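Local coordinates for protein induced by osmotic stress (Scheffersomyces stipitis, PDB 5YWN), which probably reduces ketones, haloketones among them, to alcohols with NADPH, as a Rossmann-fold member of the dihydroflavonol-4-reductase subfamily, at residues 98-101 against 102-106; 128-132 against 133-137; 148-151 against 152-156; 174-177 against 178-182; 244-247 against 248-252. The protein carries 1 engineered substitution. All coordinates share one frame; numbering follows the deposited sequence.

Contact 1: 98-101 against 102-106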
loop_
_atom_site.group_PDB
_atom_site.type_symbol
_atom_site.label_atom_id
_atom_site.label_comp_id
_atom_site.label_asym_id
_atom_site.label_seq_id
_atom_site.Cartn_x
_atom_site.Cartn_y
_atom_site.Cartn_z
ATOM N N PRO A 98 4.112 -10.615 12.526
ATOM C CA PRO A 98 3.195 -9.484 12.586
ATOM C C PRO A 98 2.270 -9.409 11.399
ATOM O O PRO A 98 1.178 -9.079 11.613
ATOM C CB PRO A 98 4.112 -8.300 12.596
ATOM C CG PRO A 98 5.325 -8.787 13.191
ATOM C CD PRO A 98 5.484 -10.161 12.661
ATOM N N ALA A 99 2.729 -9.680 10.202
ATOM C CA ALA A 99 1.830 -9.713 9.114
ATOM C C ALA A 99 0.810 -10.845 9.199
ATOM O O ALA A 99 -0.332 -10.618 9.082
ATOM C CB ALA A 99 2.609 -9.823 7.837
ATOM N N ILE A 100 1.278 -12.068 9.364
ATOM C CA ILE A 100 0.419 -13.211 9.348
ATOM C C ILE A 100 -0.482 -13.375 10.586
ATOM O O ILE A 100 -1.638 -13.472 10.470
ATOM C CB ILE A 100 1.246 -14.490 9.149
ATOM C CG1 ILE A 100 2.003 -14.462 7.831
ATOM C CG2 ILE A 100 0.375 -15.718 9.205
ATOM C CD1 ILE A 100 3.068 -15.492 7.768
ATOM N N ASN A 101 0.105 -13.407 11.748
ATOM C CA ASN A 101 -0.634 -13.412 12.973
ATOM C C ASN A 101 -1.449 -12.150 13.205
ATOM O O ASN A 101 -2.562 -12.226 13.552
ATOM C CB ASN A 101 0.257 -13.725 14.147
ATOM C CG ASN A 101 0.557 -15.202 14.265
ATOM O OD1 ASN A 101 0.229 -15.976 13.420
ATOM N ND2 ASN A 101 1.187 -15.562 15.300
ATOM N N GLY A 102 -0.875 -11.016 12.913
ATOM C CA GLY A 102 -1.583 -9.785 13.043
ATOM C C GLY A 102 -2.837 -9.792 12.179
ATOM O O GLY A 102 -3.850 -9.379 12.629
ATOM N N THR A 103 -2.740 -10.278 10.966
ATOM C CA THR A 103 -3.884 -10.395 10.114
ATOM C C THR A 103 -4.957 -11.409 10.613
ATOM O O THR A 103 -6.067 -11.098 10.682
ATOM C CB THR A 103 -3.490 -10.617 8.637
ATOM O OG1 THR A 103 -2.792 -9.489 8.136
ATOM C CG2 THR A 103 -4.633 -10.868 7.829
ATOM N N LYS A 104 -4.525 -12.576 11.026
ATOM C CA LYS A 104 -5.362 -13.594 11.578
ATOM C C LYS A 104 -6.104 -13.083 12.835
ATOM O O LYS A 104 -7.254 -13.278 12.983
ATOM C CB LYS A 104 -4.475 -14.791 11.966
ATOM C CG LYS A 104 -4.004 -15.654 10.826
ATOM C CD LYS A 104 -3.383 -16.943 11.298
ATOM C CE LYS A 104 -2.753 -17.698 10.172
ATOM N NZ LYS A 104 -2.225 -19.018 10.542
ATOM N N TYR A 105 -5.405 -12.417 13.707
ATOM C CA TYR A 105 -5.970 -11.831 14.911
ATOM C C TYR A 105 -6.956 -10.643 14.690
ATOM O O TYR A 105 -7.892 -10.502 15.412
ATOM C CB TYR A 105 -4.896 -11.570 15.955
ATOM C CG TYR A 105 -4.102 -12.795 16.333
ATOM C CD1 TYR A 105 -4.493 -14.040 15.951
ATOM C CD2 TYR A 105 -2.958 -12.688 17.058
ATOM C CE1 TYR A 105 -3.777 -15.152 16.298
ATOM C CE2 TYR A 105 -2.240 -13.778 17.428
ATOM C CZ TYR A 105 -2.646 -15.006 17.024
ATOM O OH TYR A 105 -1.942 -16.068 17.389
ATOM N N VAL A 106 -6.704 -9.818 13.693
ATOM C CA VAL A 106 -7.620 -8.747 13.381
ATOM C C VAL A 106 -8.971 -9.344 12.962
ATOM O O VAL A 106 -9.960 -8.957 13.436
ATOM C CB VAL A 106 -7.085 -7.868 12.227
ATOM C CG1 VAL A 106 -8.136 -7.023 11.565
ATOM C CG2 VAL A 106 -6.011 -6.965 12.721
#
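Over one face of the Y105 ring sits the carbonyl oxygen of N101, one helical turn back, with N101 O 3.2 Å from Y105 CG and displaced toward the rim of the ring. The side-chain amide of N101 runs alongside the ring in the same direction, the two planes 29° apart. With CG beside its own backbone N (chi1 -56°), Y105 folds back over the preceding turn, which is what brings the ring above that carbonyl. All of this lies on helix 91-113, the crossover helix of the beta-alpha-beta unit formed with strands 74-79 and 119-123 of the Rossmann fold.

The same N101 carbonyl takes the N-H of Y105 in a nearly straight helical bond, and I100 O does likewise for K104 N. At the other end of the segment the bond from G102 N to P98 O is weak, and G102 CA also makes a C-H contact to P98 O.

K104 and I100 lie side by side, the methyl I100 CG2 3.8 Å from K104 CE, while the extended lysine chain passes over I100 O. Outside the pair, P98 touches the bound NADP, A99 packs on S82 and S166, and T103 OG1 is also hydrogen-bonded to H79 NE2.

Two bonds from T103 grip A99 O. T103 N, 3.1 Å from A99 O, comes from above the carbonyl plane, whereas T103 OG1 donates from 2.9 Å to A99 O, nearly in line with the C=O bond.

Contact 2: 128-132 against 133-137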
loop_
_atom_site.group_PDB
_atom_site.type_symbol
_atom_site.label_atom_id
_atom_site.label_comp_id
_atom_site.label_asym_id
_atom_site.label_seq_id
_atom_site.Cartn_x
_atom_site.Cartn_y
_atom_site.Cartn_z
ATOM N N ALA A 128 2.580 -10.997 -3.124
ATOM C CA ALA A 128 1.740 -12.136 -2.833
ATOM C C ALA A 128 1.498 -13.048 -4.039
ATOM O O ALA A 128 1.190 -14.150 -3.884
ATOM C CB ALA A 128 0.441 -11.743 -2.159
ATOM N N MET A 129 1.625 -12.496 -5.215
ATOM C CA MET A 129 1.282 -13.123 -6.440
ATOM C C MET A 129 2.435 -13.700 -7.234
ATOM O O MET A 129 2.251 -14.313 -8.219
ATOM C CB MET A 129 0.567 -12.116 -7.301
ATOM C CG MET A 129 -0.538 -11.357 -6.628
ATOM S SD MET A 129 -1.263 -10.107 -7.656
ATOM C CE MET A 129 -2.935 -10.209 -7.166
ATOM N N SER A 130 3.622 -13.454 -6.750
ATOM C CA SER A 130 4.822 -13.638 -7.484
ATOM C C SER A 130 6.060 -13.865 -6.652
ATOM O O SER A 130 6.025 -13.794 -5.485
ATOM C CB SER A 130 5.057 -12.426 -8.335
ATOM O OG SER A 130 5.728 -12.791 -9.492
ATOM N N VAL A 131 7.162 -14.066 -7.353
ATOM C CA VAL A 131 8.485 -14.149 -6.797
ATOM C C VAL A 131 9.379 -13.163 -7.495
ATOM O O VAL A 131 9.098 -12.747 -8.574
ATOM C CB VAL A 131 9.089 -15.549 -6.935
ATOM C CG1 VAL A 131 8.350 -16.513 -6.110
ATOM C CG2 VAL A 131 9.076 -15.993 -8.370
ATOM N N PRO A 132 10.486 -12.807 -6.902
ATOM C CA PRO A 132 11.182 -11.627 -7.352
ATOM C C PRO A 132 11.607 -11.697 -8.800
ATOM O O PRO A 132 11.280 -10.818 -9.535
ATOM C CB PRO A 132 12.407 -11.614 -6.460
ATOM C CG PRO A 132 11.941 -12.212 -5.229
ATOM C CD PRO A 132 11.025 -13.281 -5.638
ATOM N N GLU A 133 12.192 -12.795 -9.219
ATOM C CA GLU A 133 12.627 -12.929 -10.586
ATOM C C GLU A 133 11.496 -12.802 -11.623
ATOM O O GLU A 133 11.749 -12.482 -12.734
ATOM C CB GLU A 133 13.402 -14.205 -10.765
ATOM C CG GLU A 133 12.698 -15.475 -10.300
ATOM C CD GLU A 133 12.774 -15.722 -8.791
ATOM O OE1 GLU A 133 12.609 -14.809 -7.996
ATOM O OE2 GLU A 133 12.990 -16.861 -8.412
ATOM N N GLU A 134 10.278 -13.131 -11.260
ATOM C CA GLU A 134 9.119 -12.996 -12.096
ATOM C C GLU A 134 8.667 -11.610 -12.397
ATOM O O GLU A 134 8.189 -11.366 -13.461
ATOM C CB GLU A 134 7.955 -13.789 -11.589
ATOM C CG GLU A 134 8.170 -15.261 -11.699
ATOM C CD GLU A 134 7.009 -16.099 -11.146
ATOM O OE1 GLU A 134 5.901 -15.557 -10.851
ATOM O OE2 GLU A 134 7.244 -17.329 -11.044
ATOM N N LEU A 135 8.783 -10.719 -11.438
ATOM C CA LEU A 135 8.246 -9.397 -11.564
ATOM C C LEU A 135 8.856 -8.605 -12.695
ATOM O O LEU A 135 8.248 -7.737 -13.229
ATOM C CB LEU A 135 8.368 -8.610 -10.257
ATOM C CG LEU A 135 7.476 -9.015 -9.105
ATOM C CD1 LEU A 135 7.761 -8.247 -7.871
ATOM C CD2 LEU A 135 6.014 -9.000 -9.399
ATOM N N GLY A 136 10.100 -8.891 -12.983
ATOM C CA GLY A 136 10.840 -8.217 -14.004
ATOM C C GLY A 136 10.898 -8.946 -15.308
ATOM O O GLY A 136 11.632 -8.583 -16.145
ATOM N N SER A 137 10.114 -9.975 -15.453
ATOM C CA SER A 137 10.189 -10.767 -16.638
ATOM C C SER A 137 9.212 -10.331 -17.712
ATOM O O SER A 137 8.072 -10.267 -17.492
ATOM C CB SER A 137 10.035 -12.250 -16.317
ATOM O OG SER A 137 10.009 -12.985 -17.471
HETATM O O HOH W 1 2.840 -16.130 -10.312
#
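S130 OG donates to the carboxylate of E134, 3.1 Å from E134 OE1, meeting that oxygen on its anti side and 31° out of the carboxylate plane. Water 1 gives its other support: it donates to E134 OE1 and to M129 O, 2.8 Å away, tying the glutamate to the backbone just before S130. The extended chain of E134 crosses V131 at a slant, and V131 CG2 touches E134 CD at 3.5 Å. E133 reaches the same methyl, because CG stands between N and C (chi1 54°) and the chain then bends back, leaving E133 CD 3.7 Å from V131 CG2. L135 CD2 packs against S130 CB, 3.7 Å away.

These side chains gather at the start of helix 132-135, a short, weakly bonded turn that follows the loop after strand 119-123. Its first bonds run from E134 N to V131 O, 3.0 Å, and from L135 N to P132 O, 3.1 Å, both spanning three residues.

Farther out, S148 OG is hydrogen-bonded to S130 O, and V131 packs on S148 and S149. P132 and L135 both rest on F164 of helix 159-181.

Contact 3: 148-151 against 152-156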
loop_
_atom_site.group_PDB
_atom_site.type_symbol
_atom_site.label_atom_id
_atom_site.label_comp_id
_atom_site.label_asym_id
_atom_site.label_seq_id
_atom_site.Cartn_x
_atom_site.Cartn_y
_atom_site.Cartn_z
ATOM N N SER A 148 2.025 -16.466 -5.393
ATOM C CA SER A 148 3.414 -16.735 -5.253
ATOM C C SER A 148 3.714 -18.174 -4.863
ATOM O O SER A 148 3.073 -18.734 -4.064
ATOM C CB SER A 148 4.058 -15.799 -4.264
ATOM O OG SER A 148 5.348 -16.180 -3.991
ATOM N N SER A 149 4.747 -18.707 -5.452
ATOM C CA SER A 149 5.242 -20.001 -5.124
ATOM C C SER A 149 6.241 -20.073 -3.982
ATOM O O SER A 149 6.649 -21.130 -3.634
ATOM C CB SER A 149 5.808 -20.680 -6.362
ATOM O OG SER A 149 6.846 -19.986 -6.927
ATOM N N LEU A 150 6.645 -18.949 -3.435
ATOM C CA LEU A 150 7.604 -18.958 -2.366
ATOM C C LEU A 150 7.098 -19.665 -1.139
ATOM O O LEU A 150 6.022 -19.444 -0.716
ATOM C CB LEU A 150 7.960 -17.565 -1.969
ATOM C CG LEU A 150 9.153 -17.314 -1.071
ATOM C CD1 LEU A 150 10.433 -17.611 -1.814
ATOM C CD2 LEU A 150 9.113 -15.861 -0.718
ATOM N N SER A 151 7.943 -20.506 -0.591
ATOM C CA SER A 151 7.689 -21.219 0.640
ATOM C C SER A 151 7.974 -20.413 1.882
ATOM O O SER A 151 8.773 -19.557 1.858
ATOM C CB SER A 151 8.471 -22.512 0.658
ATOM O OG SER A 151 9.781 -22.320 0.948
ATOM N N TYR A 152 7.340 -20.758 2.967
ATOM C CA TYR A 152 7.586 -20.109 4.219
ATOM C C TYR A 152 9.048 -20.303 4.652
ATOM O O TYR A 152 9.674 -19.408 5.093
ATOM C CB TYR A 152 6.639 -20.612 5.283
ATOM C CG TYR A 152 6.665 -19.850 6.595
ATOM C CD1 TYR A 152 7.593 -20.129 7.573
ATOM C CD2 TYR A 152 5.767 -18.877 6.852
ATOM C CE1 TYR A 152 7.597 -19.459 8.755
ATOM C CE2 TYR A 152 5.764 -18.205 8.036
ATOM C CZ TYR A 152 6.696 -18.489 8.985
ATOM O OH TYR A 152 6.702 -17.791 10.140
ATOM N N GLU A 153 9.567 -21.489 4.467
ATOM C CA GLU A 153 10.942 -21.761 4.804
ATOM C C GLU A 153 11.935 -20.894 3.983
ATOM O O GLU A 153 12.837 -20.333 4.522
ATOM C CB GLU A 153 11.253 -23.234 4.643
ATOM C CG GLU A 153 12.713 -23.521 4.783
ATOM C CD GLU A 153 13.072 -24.993 4.783
ATOM O OE1 GLU A 153 14.264 -25.268 4.930
ATOM O OE2 GLU A 153 12.189 -25.822 4.639
ATOM N N GLN A 154 11.697 -20.772 2.696
ATOM C CA GLN A 154 12.476 -19.903 1.849
ATOM C C GLN A 154 12.327 -18.440 2.271
ATOM O O GLN A 154 13.242 -17.689 2.237
ATOM C CB GLN A 154 12.088 -20.043 0.399
ATOM C CG GLN A 154 12.226 -21.398 -0.216
ATOM C CD GLN A 154 11.698 -21.462 -1.667
ATOM O OE1 GLN A 154 10.536 -21.237 -1.957
ATOM N NE2 GLN A 154 12.596 -21.793 -2.578
ATOM N N SER A 155 11.129 -18.071 2.648
ATOM C CA SER A 155 10.821 -16.702 2.965
ATOM C C SER A 155 11.609 -16.184 4.150
ATOM O O SER A 155 11.924 -15.068 4.188
ATOM C CB SER A 155 9.344 -16.491 3.084
ATOM O OG SER A 155 8.934 -16.769 4.334
ATOM N N LYS A 156 11.964 -17.055 5.067
ATOM C CA LYS A 156 12.718 -16.736 6.260
ATOM C C LYS A 156 14.152 -16.200 6.065
ATOM O O LYS A 156 14.667 -15.527 6.870
ATOM C CB LYS A 156 12.763 -17.920 7.238
ATOM C CG LYS A 156 11.462 -18.371 7.811
ATOM C CD LYS A 156 11.573 -19.664 8.593
ATOM C CE LYS A 156 12.252 -19.463 9.914
ATOM N NZ LYS A 156 12.559 -20.674 10.691
HETATM O O HOH W 2 9.010 -23.103 -3.324
#
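A capping box opens helix 152-155, with S151 as the N-cap residue and Q154 as its partner. Q154 N donates to S151 OG at 3.0 Å, though the exact place of this hydroxyl is less certain in the model. The return bond is firmer: S151 N points almost straight at Q154 OE1, 3.0 Å away with an angle of 173° at the hydrogen, and arrives in the plane of the amide on a lone pair. Water 2 donates to the same oxygen, 2.8 Å from Q154 OE1, and also to S149 O.

L150 spans two residues of the helix with its two methyls. Its CG lies anti to the backbone N (chi1 -167°), directing L150 CD1 to within 3.7 Å of Q154 CB, while L150 CD2 touches S155 CB at 3.9 Å. S155 N closes the first helical turn on S151 O, and S155 OG bonds Y152 O at 2.8 Å. Just upstream, S148 OG accepts from L150 N in an ST turn.

L150 packs on L161 and F164 of helix 159-181, and its carbonyl accepts from Q168 NE2. On the helix 91-113 side, Y152 lies on L96, and its hydroxyl is hydrogen-bonded to E92 OE1.

Contact 4: 174-177 against 178-182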
loop_
_atom_site.group_PDB
_atom_site.type_symbol
_atom_site.label_atom_id
_atom_site.label_comp_id
_atom_site.label_asym_id
_atom_site.label_seq_id
_atom_site.Cartn_x
_atom_site.Cartn_y
_atom_site.Cartn_z
ATOM N N ALA A 174 -6.150 -14.672 5.342
ATOM C CA ALA A 174 -7.373 -13.906 5.278
ATOM C C ALA A 174 -8.464 -14.651 4.478
ATOM O O ALA A 174 -9.522 -14.832 4.956
ATOM C CB ALA A 174 -7.110 -12.551 4.692
ATOM N N TRP A 175 -8.120 -15.154 3.310
ATOM C CA TRP A 175 -9.029 -15.949 2.525
ATOM C C TRP A 175 -9.440 -17.233 3.255
ATOM O O TRP A 175 -10.578 -17.600 3.240
ATOM C CB TRP A 175 -8.501 -16.224 1.132
ATOM C CG TRP A 175 -8.387 -14.980 0.277
ATOM C CD1 TRP A 175 -7.275 -14.468 -0.224
ATOM C CD2 TRP A 175 -9.431 -14.116 -0.117
ATOM N NE1 TRP A 175 -7.524 -13.359 -0.917
ATOM C CE2 TRP A 175 -8.846 -13.093 -0.872
ATOM C CE3 TRP A 175 -10.797 -14.089 0.096
ATOM C CZ2 TRP A 175 -9.569 -12.080 -1.426
ATOM C CZ3 TRP A 175 -11.519 -13.079 -0.444
ATOM C CH2 TRP A 175 -10.903 -12.083 -1.209
ATOM N N GLU A 176 -8.498 -17.847 3.935
ATOM C CA GLU A 176 -8.772 -19.015 4.714
ATOM C C GLU A 176 -9.763 -18.742 5.857
ATOM O O GLU A 176 -10.624 -19.503 6.082
ATOM C CB GLU A 176 -7.521 -19.649 5.259
ATOM C CG GLU A 176 -7.763 -20.999 5.851
ATOM C CD GLU A 176 -6.890 -21.291 7.045
ATOM O OE1 GLU A 176 -5.713 -20.855 7.079
ATOM O OE2 GLU A 176 -7.371 -21.976 7.960
ATOM N N PHE A 177 -9.614 -17.623 6.518
ATOM C CA PHE A 177 -10.486 -17.261 7.587
ATOM C C PHE A 177 -11.910 -17.140 7.097
ATOM O O PHE A 177 -12.787 -17.622 7.709
ATOM C CB PHE A 177 -10.046 -15.931 8.185
ATOM C CG PHE A 177 -10.892 -15.444 9.318
ATOM C CD1 PHE A 177 -12.016 -14.690 9.085
ATOM C CD2 PHE A 177 -10.544 -15.711 10.591
ATOM C CE1 PHE A 177 -12.767 -14.224 10.101
ATOM C CE2 PHE A 177 -11.292 -15.249 11.629
ATOM C CZ PHE A 177 -12.411 -14.518 11.384
ATOM N N VAL A 178 -12.090 -16.502 5.979
ATOM C CA VAL A 178 -13.390 -16.308 5.454
ATOM C C VAL A 178 -14.023 -17.652 5.163
ATOM O O VAL A 178 -15.139 -17.837 5.464
ATOM C CB VAL A 178 -13.383 -15.408 4.200
ATOM C CG1 VAL A 178 -14.696 -15.444 3.487
ATOM C CG2 VAL A 178 -13.046 -13.983 4.543
ATOM N N GLU A 179 -13.286 -18.560 4.579
ATOM C CA GLU A 179 -13.801 -19.864 4.306
ATOM C C GLU A 179 -14.160 -20.666 5.553
ATOM O O GLU A 179 -15.156 -21.273 5.609
ATOM C CB GLU A 179 -12.757 -20.656 3.501
ATOM C CG GLU A 179 -12.512 -20.174 2.092
ATOM C CD GLU A 179 -11.237 -20.741 1.437
ATOM O OE1 GLU A 179 -10.740 -21.761 1.878
ATOM O OE2 GLU A 179 -10.770 -20.162 0.472
ATOM N N GLN A 180 -13.235 -20.728 6.482
ATOM C CA GLN A 180 -13.361 -21.456 7.706
ATOM C C GLN A 180 -14.311 -20.922 8.763
ATOM O O GLN A 180 -14.940 -21.692 9.426
ATOM C CB GLN A 180 -12.002 -21.780 8.286
ATOM C CG GLN A 180 -11.167 -22.741 7.473
ATOM C CD GLN A 180 -11.749 -24.146 7.380
ATOM O OE1 GLN A 180 -12.362 -24.644 8.316
ATOM N NE2 GLN A 180 -11.559 -24.778 6.229
ATOM N N GLU A 181 -14.337 -19.604 8.930
ATOM C CA GLU A 181 -15.040 -18.928 10.006
ATOM C C GLU A 181 -16.353 -18.278 9.667
ATOM O O GLU A 181 -17.059 -17.903 10.539
ATOM C CB GLU A 181 -14.173 -17.888 10.677
ATOM C CG GLU A 181 -12.858 -18.376 11.237
ATOM C CD GLU A 181 -12.986 -19.568 12.135
ATOM O OE1 GLU A 181 -13.705 -19.521 13.110
ATOM O OE2 GLU A 181 -12.351 -20.557 11.846
ATOM N N LYS A 182 -16.657 -18.142 8.397
ATOM C CA LYS A 182 -17.963 -17.711 7.995
ATOM C C LYS A 182 -18.416 -16.434 8.726
ATOM O O LYS A 182 -19.371 -16.421 9.455
ATOM C CB LYS A 182 -18.969 -18.845 8.119
ATOM C CG LYS A 182 -18.639 -20.088 7.315
ATOM C CD LYS A 182 -19.204 -20.000 5.908
ATOM C CE LYS A 182 -18.806 -21.160 4.975
ATOM N NZ LYS A 182 -17.657 -20.979 4.053
#
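F177 O receives the N-H of E181 at 2.8 Å, the shortest of the helical bonds here. From the same residue pair comes the chief side-chain contact: E181 CG sits over one face of the F177 ring, 3.7 Å from the centroid and 21° off the ring normal, a CH-pi contact displaced toward the rim. F177 CE2 is the closest ring atom, 3.5 Å from E181 CG. With CG anti to the backbone N (chi1 180°), the phenylalanine carries its ring toward E181. The two side chains cross at about a right angle, and it is the glutamate methylene that meets the ring.

Three more bonds step along the last turns of helix 159-181: V178 N to A174 O, E179 N to W175 O, and Q180 N to E176 O at 2.9 Å, nearly straight. A further one, from K182 N to V178 O, is weak. The exposed side chains of E176 and Q180 meet with E176 OE2 3.9 Å from Q180 CG and the carboxylate and amide planes 64° apart. E179 lays its aliphatic part back over the preceding turn, E179 CG 3.4 Å from W175 O.

K182 leaves the helix with positive phi, and its side chain curls back so that K182 NZ donates to E179 O at 3.0 Å, using a carbonyl of the final turn.

W175 and V178 face L187 of strand 186-192, and E171 holds the indole N-H of W175. F177 packs on L107, Q108 and K111 of helix 91-113, so this helix end lies against both that neighbouring helix and the sheet.

Contact 5: 244-247 against 248-252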
loop_
_atom_site.group_PDB
_atom_site.type_symbol
_atom_site.label_atom_id
_atom_site.label_comp_id
_atom_site.label_asym_id
_atom_site.label_seq_id
_atom_site.Cartn_x
_atom_site.Cartn_y
_atom_site.Cartn_z
ATOM N N ALA A 244 -8.950 2.564 -5.073
ATOM C CA ALA A 244 -9.186 1.137 -5.111
ATOM C C ALA A 244 -9.680 0.574 -3.786
ATOM O O ALA A 244 -10.527 -0.246 -3.768
ATOM C CB ALA A 244 -7.997 0.369 -5.614
ATOM N N HIS A 245 -9.144 1.075 -2.708
ATOM C CA HIS A 245 -9.632 0.689 -1.406
ATOM C C HIS A 245 -11.102 1.107 -1.229
ATOM O O HIS A 245 -11.873 0.355 -0.780
ATOM C CB HIS A 245 -8.727 1.186 -0.292
ATOM C CG HIS A 245 -7.498 0.361 -0.074
ATOM N ND1 HIS A 245 -6.430 0.380 -0.924
ATOM C CD2 HIS A 245 -7.190 -0.535 0.879
ATOM C CE1 HIS A 245 -5.510 -0.439 -0.487
ATOM N NE2 HIS A 245 -5.943 -0.999 0.612
ATOM N N LEU A 246 -11.446 2.296 -1.674
ATOM C CA LEU A 246 -12.801 2.752 -1.629
ATOM C C LEU A 246 -13.731 1.888 -2.438
ATOM O O LEU A 246 -14.698 1.431 -1.935
ATOM C CB LEU A 246 -12.904 4.162 -2.117
ATOM C CG LEU A 246 -14.236 4.823 -1.965
ATOM C CD1 LEU A 246 -14.492 5.059 -0.509
ATOM C CD2 LEU A 246 -14.273 6.119 -2.730
ATOM N N ALA A 247 -13.342 1.589 -3.649
ATOM C CA ALA A 247 -14.073 0.696 -4.499
ATOM C C ALA A 247 -14.201 -0.661 -3.814
ATOM O O ALA A 247 -15.213 -1.268 -3.863
ATOM C CB ALA A 247 -13.351 0.504 -5.803
ATOM N N ALA A 248 -13.162 -1.077 -3.155
ATOM C CA ALA A 248 -13.070 -2.394 -2.590
ATOM C C ALA A 248 -14.127 -2.671 -1.542
ATOM O O ALA A 248 -14.473 -3.775 -1.360
ATOM C CB ALA A 248 -11.700 -2.673 -2.039
ATOM N N PHE A 249 -14.523 -1.638 -0.815
ATOM C CA PHE A 249 -15.625 -1.738 0.106
ATOM C C PHE A 249 -16.997 -1.215 -0.320
ATOM O O PHE A 249 -17.971 -1.626 0.209
ATOM C CB PHE A 249 -15.236 -1.304 1.509
ATOM C CG PHE A 249 -15.196 0.184 1.752
ATOM C CD1 PHE A 249 -16.318 0.877 2.094
ATOM C CD2 PHE A 249 -14.020 0.855 1.752
ATOM C CE1 PHE A 249 -16.250 2.217 2.350
ATOM C CE2 PHE A 249 -13.946 2.176 2.049
ATOM C CZ PHE A 249 -15.054 2.862 2.347
ATOM N N GLU A 250 -17.021 -0.229 -1.195
ATOM C CA GLU A 250 -18.233 0.343 -1.750
ATOM C C GLU A 250 -18.993 -0.486 -2.751
ATOM O O GLU A 250 -20.152 -0.483 -2.735
ATOM C CB GLU A 250 -18.007 1.753 -2.268
ATOM C CG GLU A 250 -17.720 2.806 -1.229
ATOM C CD GLU A 250 -17.767 4.238 -1.750
ATOM O OE1 GLU A 250 -18.028 5.110 -0.971
ATOM O OE2 GLU A 250 -17.534 4.492 -2.891
ATOM N N LYS A 251 -18.297 -1.147 -3.655
ATOM C CA LYS A 251 -18.908 -1.862 -4.765
ATOM C C LYS A 251 -19.267 -3.320 -4.470
ATOM O O LYS A 251 -18.485 -4.055 -3.981
ATOM C CB LYS A 251 -18.020 -1.825 -6.008
ATOM C CG LYS A 251 -17.634 -0.458 -6.480
ATOM C CD LYS A 251 -16.787 -0.521 -7.713
ATOM C CE LYS A 251 -16.442 0.835 -8.284
ATOM N NZ LYS A 251 -17.567 1.574 -8.854
ATOM N N ASP A 252 -20.453 -3.710 -4.870
ATOM C CA ASP A 252 -20.922 -5.052 -4.697
ATOM C C ASP A 252 -20.028 -6.032 -5.466
ATOM O O ASP A 252 -19.773 -7.074 -5.009
ATOM C CB ASP A 252 -22.360 -5.205 -5.154
ATOM C CG ASP A 252 -23.391 -4.797 -4.106
ATOM O OD1 ASP A 252 -23.087 -4.556 -2.935
ATOM O OD2 ASP A 252 -24.542 -4.713 -4.512
#
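Apolar packing brings L246 against F249, three residues on, with L246 CD1 3.6 Å from F249 CZ. The phenylalanine holds CG between its N and C (chi1 80°), which swings the ring back along the helix and leaves L246 O over one of its faces, offset toward the rim. The K251 chain runs past A247, with K251 CE 4.0 Å from A247 CB.

Among the backbone bonds, A248 N donates to A244 O at 2.8 Å, E250 N to L246 O at 2.9 Å in a nearly straight line, and K251 N to A247 O at 3.1 Å. F249 N is held less firmly, with weak bonds to both H245 O and L246 O at 3.3 Å each. The helix thus slackens at F249, two residues before helical phi/psi end at K251.

A leucine side chain against a charged group is a third kind of contact: L246 CG lies 3.4 Å from E250 OE2, and both methyls lie against the carboxylate from the same side, CD1 nearer OE1 and CD2 nearer OE2. The polar end of E250 is engaged elsewhere, OE1 being hydrogen-bonded to the hydroxyl of Y27. H245 NE2 is likewise hydrogen-bonded to T123 OG1 and H245 ND1 to V241 O, which fixes the imidazole at both nitrogens.

F249 rests on I76 and L78 of strand 74-79 and on V121 of strand 119-123, where A248 and H245 also pack. Helix 238-250 is thereby laid on the parallel sheet of the Rossmann fold, with H245 touching the NADP-binding residue L14.

The five contacts follow one another along the chain, all within its NAD-dependent epimerase/dehydratase family region, at different removes from the cofactor. Contact 1 reaches NADP directly, the P98 side chain lying about 4 Å from it. In contact 5 the side chain of H245 is about 6 Å from the bound NADP. The side chain of L135 in contact 2 is about 9 Å from NADP, and that of Y152 in contact 3 about 13 Å. Contacts 2 and 3 are joined by a probable hydrogen bond from S148 N to A128 O, 2.9 Å. I100 CD1 of contact 1 packs on Y152 CE2 of contact 3 at 3.8 Å. Contacts 1 and 4 come within about 4 Å at their nearest atoms, on neighbouring helices 91-113 and 159-181.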